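Local coordinates for protein nonribosomal peptide synthase (Streptomyces sp. MJ635-86F5, PDB 5JJP) that adenylates aliphatic beta-amino acids as a member of the AMP-binding (ANL) family of ligases, probably at the expense of ATP, at residues L216-T226 and L266-G276. Residues are numbered along the deposited sequence; the frame is centred on the assembly and turned at random.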
ATOM      1  N   LEU A 216      -0.594 -15.029  -1.641  1.00 17.88           N
ATOM      2  CA  LEU A 216      -0.163 -14.598  -0.338  1.00 18.54           C
ATOM      3  C   LEU A 216      -1.295 -14.514   0.601  1.00 16.61           C
ATOM      4  O   LEU A 216      -1.089 -14.644   1.825  1.00 14.78           O
ATOM      5  CB  LEU A 216       0.476 -13.222  -0.389  1.00 22.37           C
ATOM      6  CG  LEU A 216       1.970 -13.005  -0.327  1.00 24.81           C
ATOM      7  CD1 LEU A 216       2.819 -13.886  -1.202  1.00 25.81           C
ATOM      8  CD2 LEU A 216       2.220 -11.517  -0.583  1.00 26.50           C
ATOM      9  N   ILE A 217      -2.475 -14.184   0.087  1.00 15.79           N
ATOM     10  CA  ILE A 217      -3.637 -13.997   0.940  1.00 16.80           C
ATOM     11  C   ILE A 217      -4.808 -14.708   0.330  1.00 16.40           C
ATOM     12  O   ILE A 217      -5.064 -14.588  -0.856  1.00 16.91           O
ATOM     13  CB  ILE A 217      -3.990 -12.488   1.167  1.00 17.53           C
ATOM     14  CG1 ILE A 217      -2.789 -11.739   1.746  1.00 17.36           C
ATOM     15  CG2 ILE A 217      -5.171 -12.318   2.137  1.00 17.01           C
ATOM     16  CD1 ILE A 217      -2.953 -10.235   1.743  1.00 17.79           C
ATOM     17  N   GLY A 218      -5.537 -15.423   1.164  1.00 16.86           N
ATOM     18  CA  GLY A 218      -6.753 -16.119   0.723  1.00 16.41           C
ATOM     19  C   GLY A 218      -7.917 -15.532   1.459  1.00 17.53           C
ATOM     20  O   GLY A 218      -7.739 -14.837   2.466  1.00 18.58           O
ATOM     21  N   PRO A 219      -9.133 -15.797   0.979  1.00 18.81           N
ATOM     22  CA  PRO A 219     -10.349 -15.242   1.650  1.00 18.27           C
ATOM     23  C   PRO A 219     -10.528 -15.548   3.126  1.00 20.11           C
ATOM     24  O   PRO A 219     -11.170 -14.758   3.840  1.00 23.03           O
ATOM     25  CB  PRO A 219     -11.498 -15.825   0.847  1.00 17.20           C
ATOM     26  CG  PRO A 219     -10.896 -16.104  -0.491  1.00 17.64           C
ATOM     27  CD  PRO A 219      -9.462 -16.517  -0.246  1.00 17.01           C
ATOM     28  N   ASP A 220      -9.962 -16.648   3.606  1.00 22.43           N
ATOM     29  CA  ASP A 220     -10.056 -17.016   5.026  1.00 24.30           C
ATOM     30  C   ASP A 220      -9.164 -16.187   5.906  1.00 19.93           C
ATOM     31  O   ASP A 220      -9.344 -16.170   7.098  1.00 17.99           O
ATOM     32  CB  ASP A 220      -9.684 -18.500   5.232  1.00 30.26           C
ATOM     33  CG  ASP A 220     -10.719 -19.453   4.622  1.00 38.44           C
ATOM     34  OD1 ASP A 220     -11.907 -19.034   4.485  1.00 47.19           O
ATOM     35  OD2 ASP A 220     -10.344 -20.608   4.256  1.00 42.41           O
ATOM     36  N   ASP A 221      -8.194 -15.477   5.325  1.00 18.15           N
ATOM     37  CA  ASP A 221      -7.235 -14.779   6.150  1.00 16.18           C
ATOM     38  C   ASP A 221      -7.828 -13.585   6.844  1.00 14.26           C
ATOM     39  O   ASP A 221      -8.748 -12.991   6.358  1.00 14.03           O
ATOM     40  CB  ASP A 221      -6.043 -14.362   5.347  1.00 16.94           C
ATOM     41  CG  ASP A 221      -5.145 -15.498   5.067  1.00 16.47           C
ATOM     42  OD1 ASP A 221      -4.553 -16.012   6.052  1.00 17.31           O
ATOM     43  OD2 ASP A 221      -4.989 -15.816   3.873  1.00 15.53           O
ATOM     44  N   ARG A 222      -7.286 -13.262   7.990  1.00 15.43           N
ATOM     45  CA  ARG A 222      -7.581 -12.003   8.665  1.00 16.96           C
ATOM     46  C   ARG A 222      -6.245 -11.328   8.850  1.00 15.77           C
ATOM     47  O   ARG A 222      -5.369 -11.864   9.506  1.00 17.59           O
ATOM     48  CB  ARG A 222      -8.247 -12.270   9.994  1.00 19.10           C
ATOM     49  CG  ARG A 222      -9.546 -13.031   9.835  1.00 24.02           C
ATOM     50  CD  ARG A 222     -10.214 -13.279  11.163  1.00 28.77           C
ATOM     51  NE  ARG A 222     -11.614 -12.879  11.081  1.00 34.08           N
ATOM     52  CZ  ARG A 222     -12.309 -12.295  12.057  1.00 37.89           C
ATOM     53  NH1 ARG A 222     -11.745 -11.933  13.212  1.00 39.93           N
ATOM     54  NH2 ARG A 222     -13.576 -11.990  11.836  1.00 43.67           N
ATOM     55  N   VAL A 223      -6.078 -10.153   8.278  1.00 15.16           N
ATOM     56  CA  VAL A 223      -4.741  -9.552   8.133  1.00 12.97           C
ATOM     57  C   VAL A 223      -4.586  -8.372   9.042  1.00 12.25           C
ATOM     58  O   VAL A 223      -5.356  -7.411   8.961  1.00 11.75           O
ATOM     59  CB  VAL A 223      -4.520  -9.102   6.719  1.00 13.48           C
ATOM     60  CG1 VAL A 223      -3.117  -8.496   6.543  1.00 12.59           C
ATOM     61  CG2 VAL A 223      -4.724 -10.297   5.782  1.00 15.02           C
ATOM     62  N   ALA A 224      -3.617  -8.459   9.954  1.00 12.29           N
ATOM     63  CA  ALA A 224      -3.277  -7.361  10.793  1.00 12.88           C
ATOM     64  C   ALA A 224      -2.342  -6.451   9.989  1.00 14.27           C
ATOM     65  O   ALA A 224      -1.231  -6.842   9.677  1.00 17.39           O
ATOM     66  CB  ALA A 224      -2.576  -7.842  12.029  1.00 13.32           C
ATOM     67  N   VAL A 225      -2.775  -5.227   9.719  1.00 14.51           N
ATOM     68  CA  VAL A 225      -1.933  -4.177   9.086  1.00 14.94           C
ATOM     69  C   VAL A 225      -1.378  -3.244  10.190  1.00 14.07           C
ATOM     70  O   VAL A 225      -2.086  -2.498  10.821  1.00 15.63           O
ATOM     71  CB  VAL A 225      -2.784  -3.400   8.087  1.00 14.50           C
ATOM     72  CG1 VAL A 225      -1.962  -2.295   7.387  1.00 14.81           C
ATOM     73  CG2 VAL A 225      -3.399  -4.339   7.059  1.00 13.96           C
ATOM     74  N   THR A 226      -0.107  -3.350  10.491  1.00 14.07           N
ATOM     75  CA  THR A 226       0.450  -2.599  11.570  1.00 14.46           C
ATOM     76  C   THR A 226       0.911  -1.193  11.165  1.00 14.93           C
ATOM     77  O   THR A 226       1.065  -0.338  12.003  1.00 15.44           O
ATOM     78  CB  THR A 226       1.647  -3.334  12.163  1.00 14.10           C
ATOM     79  OG1 THR A 226       2.619  -3.532  11.156  1.00 13.49           O
ATOM     80  CG2 THR A 226       1.194  -4.701  12.741  1.00 14.75           C
ATOM     81  N   LEU A 266      -3.883  -9.693  18.592  1.00 21.60           N
ATOM     82  CA  LEU A 266      -3.751 -10.713  17.558  1.00 22.35           C
ATOM     83  C   LEU A 266      -4.582 -11.950  17.882  1.00 22.98           C
ATOM     84  O   LEU A 266      -5.105 -12.571  16.977  1.00 22.69           O
ATOM     85  CB  LEU A 266      -2.297 -11.138  17.332  1.00 22.98           C
ATOM     86  CG  LEU A 266      -1.296 -10.033  16.970  1.00 24.61           C
ATOM     87  CD1 LEU A 266       0.047 -10.665  16.633  1.00 24.83           C
ATOM     88  CD2 LEU A 266      -1.760  -9.157  15.812  1.00 22.10           C
ATOM     89  N   HIS A 267      -4.719 -12.292  19.163  1.00 24.10           N
ATOM     90  CA  HIS A 267      -5.711 -13.311  19.583  1.00 24.89           C
ATOM     91  C   HIS A 267      -7.125 -12.833  19.490  1.00 22.86           C
ATOM     92  O   HIS A 267      -7.953 -13.493  18.933  1.00 24.57           O
ATOM     93  CB  HIS A 267      -5.471 -13.752  21.054  1.00 25.85           C
ATOM     94  CG  HIS A 267      -4.351 -14.710  21.207  1.00 26.75           C
ATOM     95  ND1 HIS A 267      -4.508 -16.062  20.982  1.00 31.64           N
ATOM     96  CD2 HIS A 267      -3.045 -14.523  21.529  1.00 28.05           C
ATOM     97  CE1 HIS A 267      -3.345 -16.670  21.194  1.00 33.28           C
ATOM     98  NE2 HIS A 267      -2.447 -15.759  21.546  1.00 28.10           N
ATOM     99  N   GLU A 268      -7.419 -11.672  20.053  1.00 22.81           N
ATOM    100  CA  GLU A 268      -8.808 -11.184  20.052  1.00 24.27           C
ATOM    101  C   GLU A 268      -9.375 -11.178  18.653  1.00 22.39           C
ATOM    102  O   GLU A 268     -10.492 -11.647  18.430  1.00 23.63           O
ATOM    103  CB  GLU A 268      -8.911  -9.778  20.670  1.00 28.12           C
ATOM    104  CG  GLU A 268     -10.318  -9.401  21.129  1.00 31.84           C
ATOM    105  CD  GLU A 268     -10.476  -7.919  21.548  1.00 35.86           C
ATOM    106  OE1 GLU A 268      -9.481  -7.145  21.607  1.00 40.96           O
ATOM    107  OE2 GLU A 268     -11.628  -7.518  21.829  1.00 41.08           O
ATOM    108  N   ALA A 269      -8.614 -10.663  17.690  1.00 20.25           N
ATOM    109  CA  ALA A 269      -9.110 -10.571  16.301  1.00 19.42           C
ATOM    110  C   ALA A 269      -8.770 -11.813  15.442  1.00 18.13           C
ATOM    111  O   ALA A 269      -9.026 -11.819  14.252  1.00 16.54           O
ATOM    112  CB  ALA A 269      -8.559  -9.321  15.639  1.00 21.20           C
ATOM    113  N   ALA A 270      -8.199 -12.846  16.060  1.00 18.23           N
ATOM    114  CA  ALA A 270      -7.972 -14.123  15.412  1.00 17.77           C
ATOM    115  C   ALA A 270      -7.198 -13.869  14.114  1.00 18.27           C
ATOM    116  O   ALA A 270      -7.546 -14.371  13.047  1.00 15.77           O
ATOM    117  CB  ALA A 270      -9.297 -14.835  15.135  1.00 18.54           C
ATOM    118  N   ILE A 271      -6.087 -13.161  14.263  1.00 17.61           N
ATOM    119  CA  ILE A 271      -5.254 -12.794  13.115  1.00 18.07           C
ATOM    120  C   ILE A 271      -4.473 -13.985  12.522  1.00 16.94           C
ATOM    121  O   ILE A 271      -3.756 -14.694  13.253  1.00 17.81           O
ATOM    122  CB  ILE A 271      -4.264 -11.695  13.537  1.00 18.32           C
ATOM    123  CG1 ILE A 271      -5.029 -10.461  14.001  1.00 18.45           C
ATOM    124  CG2 ILE A 271      -3.305 -11.358  12.403  1.00 19.87           C
ATOM    125  CD1 ILE A 271      -5.901  -9.817  12.926  1.00 18.49           C
ATOM    126  N   THR A 272      -4.629 -14.222  11.214  1.00 15.84           N
ATOM    127  CA  THR A 272      -3.862 -15.273  10.522  1.00 14.71           C
ATOM    128  C   THR A 272      -2.608 -14.754   9.848  1.00 14.86           C
ATOM    129  O   THR A 272      -1.679 -15.512   9.621  1.00 14.88           O
ATOM    130  CB  THR A 272      -4.687 -15.986   9.465  1.00 14.58           C
ATOM    131  OG1 THR A 272      -5.098 -15.060   8.457  1.00 14.17           O
ATOM    132  CG2 THR A 272      -5.946 -16.631  10.115  1.00 14.45           C
ATOM    133  N   GLN A 273      -2.557 -13.464   9.535  1.00 15.39           N
ATOM    134  CA  GLN A 273      -1.375 -12.934   8.849  1.00 16.42           C
ATOM    135  C   GLN A 273      -1.031 -11.561   9.369  1.00 15.27           C
ATOM    136  O   GLN A 273      -1.914 -10.735   9.581  1.00 13.45           O
ATOM    137  CB  GLN A 273      -1.628 -12.891   7.352  1.00 17.82           C
ATOM    138  CG  GLN A 273      -0.424 -12.417   6.534  1.00 19.43           C
ATOM    139  CD  GLN A 273      -0.666 -12.530   5.051  1.00 19.55           C
ATOM    140  OE1 GLN A 273      -1.003 -11.557   4.407  1.00 20.42           O
ATOM    141  NE2 GLN A 273      -0.569 -13.743   4.521  1.00 20.39           N
ATOM    142  N   VAL A 274       0.239 -11.356   9.670  1.00 15.51           N
ATOM    143  CA  VAL A 274       0.674 -10.083  10.160  1.00 16.16           C
ATOM    144  C   VAL A 274       1.567  -9.409   9.115  1.00 17.19           C
ATOM    145  O   VAL A 274       2.468 -10.032   8.563  1.00 17.17           O
ATOM    146  CB  VAL A 274       1.431 -10.173  11.457  1.00 15.35           C
ATOM    147  CG1 VAL A 274       2.041  -8.806  11.781  1.00 17.18           C
ATOM    148  CG2 VAL A 274       0.524 -10.580  12.577  1.00 14.47           C
ATOM    149  N   HIS A 275       1.253  -8.157   8.818  1.00 15.78           N
ATOM    150  CA  HIS A 275       2.077  -7.294   7.981  1.00 16.58           C
ATOM    151  C   HIS A 275       2.756  -6.270   8.871  1.00 16.64           C
ATOM    152  O   HIS A 275       2.104  -5.651   9.714  1.00 15.87           O
ATOM    153  CB  HIS A 275       1.214  -6.492   6.984  1.00 15.89           C
ATOM    154  CG  HIS A 275       0.570  -7.317   5.925  1.00 16.51           C
ATOM    155  ND1 HIS A 275      -0.115  -6.759   4.872  1.00 17.50           N
ATOM    156  CD2 HIS A 275       0.509  -8.652   5.749  1.00 17.11           C
ATOM    157  CE1 HIS A 275      -0.552  -7.709   4.078  1.00 18.57           C
ATOM    158  NE2 HIS A 275      -0.219  -8.876   4.611  1.00 18.99           N
ATOM    159  N   GLY A 276       4.033  -6.076   8.663  1.00 16.79           N
ATOM    160  CA  GLY A 276       4.775  -5.106   9.452  1.00 19.85           C
ATOM    161  C   GLY A 276       6.233  -5.045   9.069  1.00 20.36           C
ATOM    162  O   GLY A 276       6.702  -5.891   8.326  1.00 20.65           O
TER
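Val223, Ala224 and Val225 form parallel bridges with Gln273, Val274 and His275, joining two neighbouring strands of the mixed sheet in this adenylation-domain fold. Strand 247-250 flanks 222-225 on its other edge. Ladder bonds run Gln273 N to Arg222 O, Ala224 N to Gln273 O (2.9 Å) and His275 N to Ala224 O. Gln273 carries the contact on one face of the sheet. Its CB lies on the face shared with Val223 and His275, and with CG anti to the backbone N (chi1 -177°) the chain runs out extended. CD lies near both Leu216 O and Ile217 CG1. The amide divides: NE2 donates to Leu216 O at 2.9 Å, in the amide plane, and also bonds Ser300 OG, while OE1 rests against Ile217 CG1 and accepts from His275 NE2 at 2.8 Å. That bond, nearly in the ring plane, helps to fix the imidazole's rotation, and Val223 CG1 sits over the ring centre in a CH-pi contact, 3.5 Å from the centroid. A leucine in place of Gln273 would probably leave Leu216 O and His275 NE2 without these mates and the imidazole freer to turn. Just ahead of strand 273-276, Thr272 OG1 donates to the anti lone pair of Asp221 OD1 (2.6 Å) and accepts from Arg222 N. On the opposite face, Ala224 CB packs on CG2 of Ile271, which follows Ala270, the C-prime residue of the Schellman motif ending helix 259-268. Arg222, bent at chi3, reaches that turn: NH1 meets Ala269 O at 2.9 Å, in the guanidinium plane but well above the carbonyl plane.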